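Local coordinates for type IV pilus secretin PilQ family protein (Vibrio cholerae, PDB 6W6M), which forms a fourteen-subunit outer-membrane secretin required for natural competence, through which the type IVa competence pilus probably passes, at the interface of chains A and B. Numbering follows the deposited sequence. Chains: chain A/B, Type IV pilus secretin PilQ family protein.

The interface of chains A and B. Residues chain A 439-442; chain B 500-503.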
ATOM      1  N   GLY A 439      33.833  27.693  -4.034  1.00 61.90           N
ATOM      2  CA  GLY A 439      34.215  26.369  -3.573  1.00 61.90           C
ATOM      3  C   GLY A 439      33.812  25.220  -4.465  1.00 61.90           C
ATOM      4  O   GLY A 439      33.923  25.328  -5.680  1.00 61.90           O
ATOM      5  N   THR A 440      33.369  24.103  -3.887  1.00 67.87           N
ATOM      6  CA  THR A 440      32.906  22.954  -4.660  1.00 67.87           C
ATOM      7  C   THR A 440      31.600  22.406  -4.097  1.00 67.87           C
ATOM      8  O   THR A 440      31.233  22.649  -2.950  1.00 67.87           O
ATOM      9  CB  THR A 440      33.944  21.821  -4.704  1.00 67.87           C
ATOM     10  OG1 THR A 440      33.534  20.818  -5.635  1.00 67.87           O
ATOM     11  CG2 THR A 440      34.115  21.187  -3.348  1.00 67.87           C
ATOM     12  N   GLU A 441      30.902  21.636  -4.923  1.00 72.31           N
ATOM     13  CA  GLU A 441      29.662  20.971  -4.534  1.00 72.31           C
ATOM     14  C   GLU A 441      29.837  19.469  -4.697  1.00 72.31           C
ATOM     15  O   GLU A 441      30.055  18.989  -5.809  1.00 72.31           O
ATOM     16  CB  GLU A 441      28.488  21.464  -5.370  1.00 72.31           C
ATOM     17  CG  GLU A 441      28.227  22.937  -5.254  1.00 72.31           C
ATOM     18  CD  GLU A 441      26.996  23.345  -6.009  1.00 72.31           C
ATOM     19  OE1 GLU A 441      26.475  22.504  -6.767  1.00 72.31           O
ATOM     20  OE2 GLU A 441      26.541  24.496  -5.844  1.00 72.31           O
ATOM     21  N   ILE A 442      29.726  18.740  -3.602  1.00 73.96           N
ATOM     22  CA  ILE A 442      29.978  17.299  -3.600  1.00 73.96           C
ATOM     23  C   ILE A 442      28.660  16.557  -3.823  1.00 73.96           C
ATOM     24  O   ILE A 442      27.685  16.810  -3.101  1.00 73.96           O
ATOM     25  CB  ILE A 442      30.640  16.876  -2.292  1.00 73.96           C
ATOM     26  CG1 ILE A 442      31.930  17.656  -2.080  1.00 73.96           C
ATOM     27  CG2 ILE A 442      30.958  15.409  -2.299  1.00 73.96           C
ATOM     28  CD1 ILE A 442      32.921  17.473  -3.170  1.00 73.96           C
TER
ATOM     29  N   SER B 500      31.651  16.083  -9.568  1.00 71.96           N
ATOM     30  CA  SER B 500      31.518  17.248  -8.707  1.00 71.96           C
ATOM     31  C   SER B 500      31.674  18.529  -9.522  1.00 71.96           C
ATOM     32  O   SER B 500      32.117  18.515 -10.666  1.00 71.96           O
ATOM     33  CB  SER B 500      32.536  17.191  -7.572  1.00 71.96           C
ATOM     34  OG  SER B 500      33.855  17.253  -8.063  1.00 71.96           O
ATOM     35  N   ILE B 501      31.297  19.651  -8.916  1.00 68.08           N
ATOM     36  CA  ILE B 501      31.233  20.938  -9.597  1.00 68.08           C
ATOM     37  C   ILE B 501      31.988  21.977  -8.783  1.00 68.08           C
ATOM     38  O   ILE B 501      31.895  21.989  -7.555  1.00 68.08           O
ATOM     39  CB  ILE B 501      29.765  21.367  -9.817  1.00 68.08           C
ATOM     40  CG1 ILE B 501      29.080  20.412 -10.789  1.00 68.08           C
ATOM     41  CG2 ILE B 501      29.674  22.784 -10.329  1.00 68.08           C
ATOM     42  CD1 ILE B 501      27.601  20.575 -10.877  1.00 68.08           C
ATOM     43  N   ASP B 502      32.732  22.846  -9.463  1.00 68.63           N
ATOM     44  CA  ASP B 502      33.437  23.965  -8.843  1.00 68.63           C
ATOM     45  C   ASP B 502      32.732  25.275  -9.171  1.00 68.63           C
ATOM     46  O   ASP B 502      32.519  25.578 -10.344  1.00 68.63           O
ATOM     47  CB  ASP B 502      34.877  24.034  -9.333  1.00 68.63           C
ATOM     48  CG  ASP B 502      35.724  22.921  -8.795  1.00 68.63           C
ATOM     49  OD1 ASP B 502      35.304  22.252  -7.832  1.00 68.63           O
ATOM     50  OD2 ASP B 502      36.824  22.705  -9.333  1.00 68.63           O
ATOM     51  N   THR B 503      32.418  26.071  -8.148  1.00 63.88           N
ATOM     52  CA  THR B 503      31.497  27.193  -8.294  1.00 63.88           C
ATOM     53  C   THR B 503      32.099  28.516  -7.837  1.00 63.88           C
ATOM     54  O   THR B 503      33.024  28.554  -7.030  1.00 63.88           O
ATOM     55  CB  THR B 503      30.183  26.942  -7.508  1.00 63.88           C
ATOM     56  OG1 THR B 503      30.465  26.747  -6.118  1.00 63.88           O
ATOM     57  CG2 THR B 503      29.468  25.721  -8.032  1.00 63.88           C
TER
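Strand 440-444 of chain A, together with the loop residue A:Gly439 just before it, lies antiparallel to part of the long strand 496-513 of chain B, so that A:Gly439 faces B:Thr503, A:Thr440 faces B:Asp502 and A:Glu441 faces B:Ile501. The arrangement is a worked example of sheet extension between subunits: in this patch backbone pairing carries most of the hydrogen bonds and the A:Thr440 side chain adds to them. At one end A:Gly439 and B:Thr503 are joined by a reciprocal pair of backbone bonds. N of A:Gly439 donates to O of B:Thr503 at 3.2 Å. N of B:Thr503 returns a bond to O of A:Gly439 at 3.0 Å. Farther along, the backbone N of A:Glu441 reaches O of B:Ile501 at 2.8 Å, while the return bond from N of B:Ile501 to O of A:Glu441 is weak.

A:Thr440 adds a side-chain clamp. With OG1 anti to its backbone N (chi1 -171°), the hydroxyl is carried toward chain B, where it hydrogen-bonds to two acceptors. The shorter bond, 2.8 Å from OG1 to O of B:Ile501, comes from above the carbonyl plane. The A:Glu441 amide meets that same oxygen nearly end-on, so two donors from neighbouring residues grip one carbonyl. The other bond runs 3.2 Å from OG1 of A:Thr440 to the carboxylate OD1 of B:Asp502, approached nearly along the C-O axis; the single hydroxyl hydrogen can serve the two only by being shared or by alternating.

The side chains of A:Glu441 and B:Thr503 cross at about a right angle. A:Glu441 runs extended beyond CG (chi2 -175°), bringing its carboxyl carbon CD to 4.0 Å from the methyl CG2 of B:Thr503, a loose packing contact. In the fourteen-subunit assembly, this pairing of strands stitches neighbouring subunits together and probably contributes to the stability of the secretin channel.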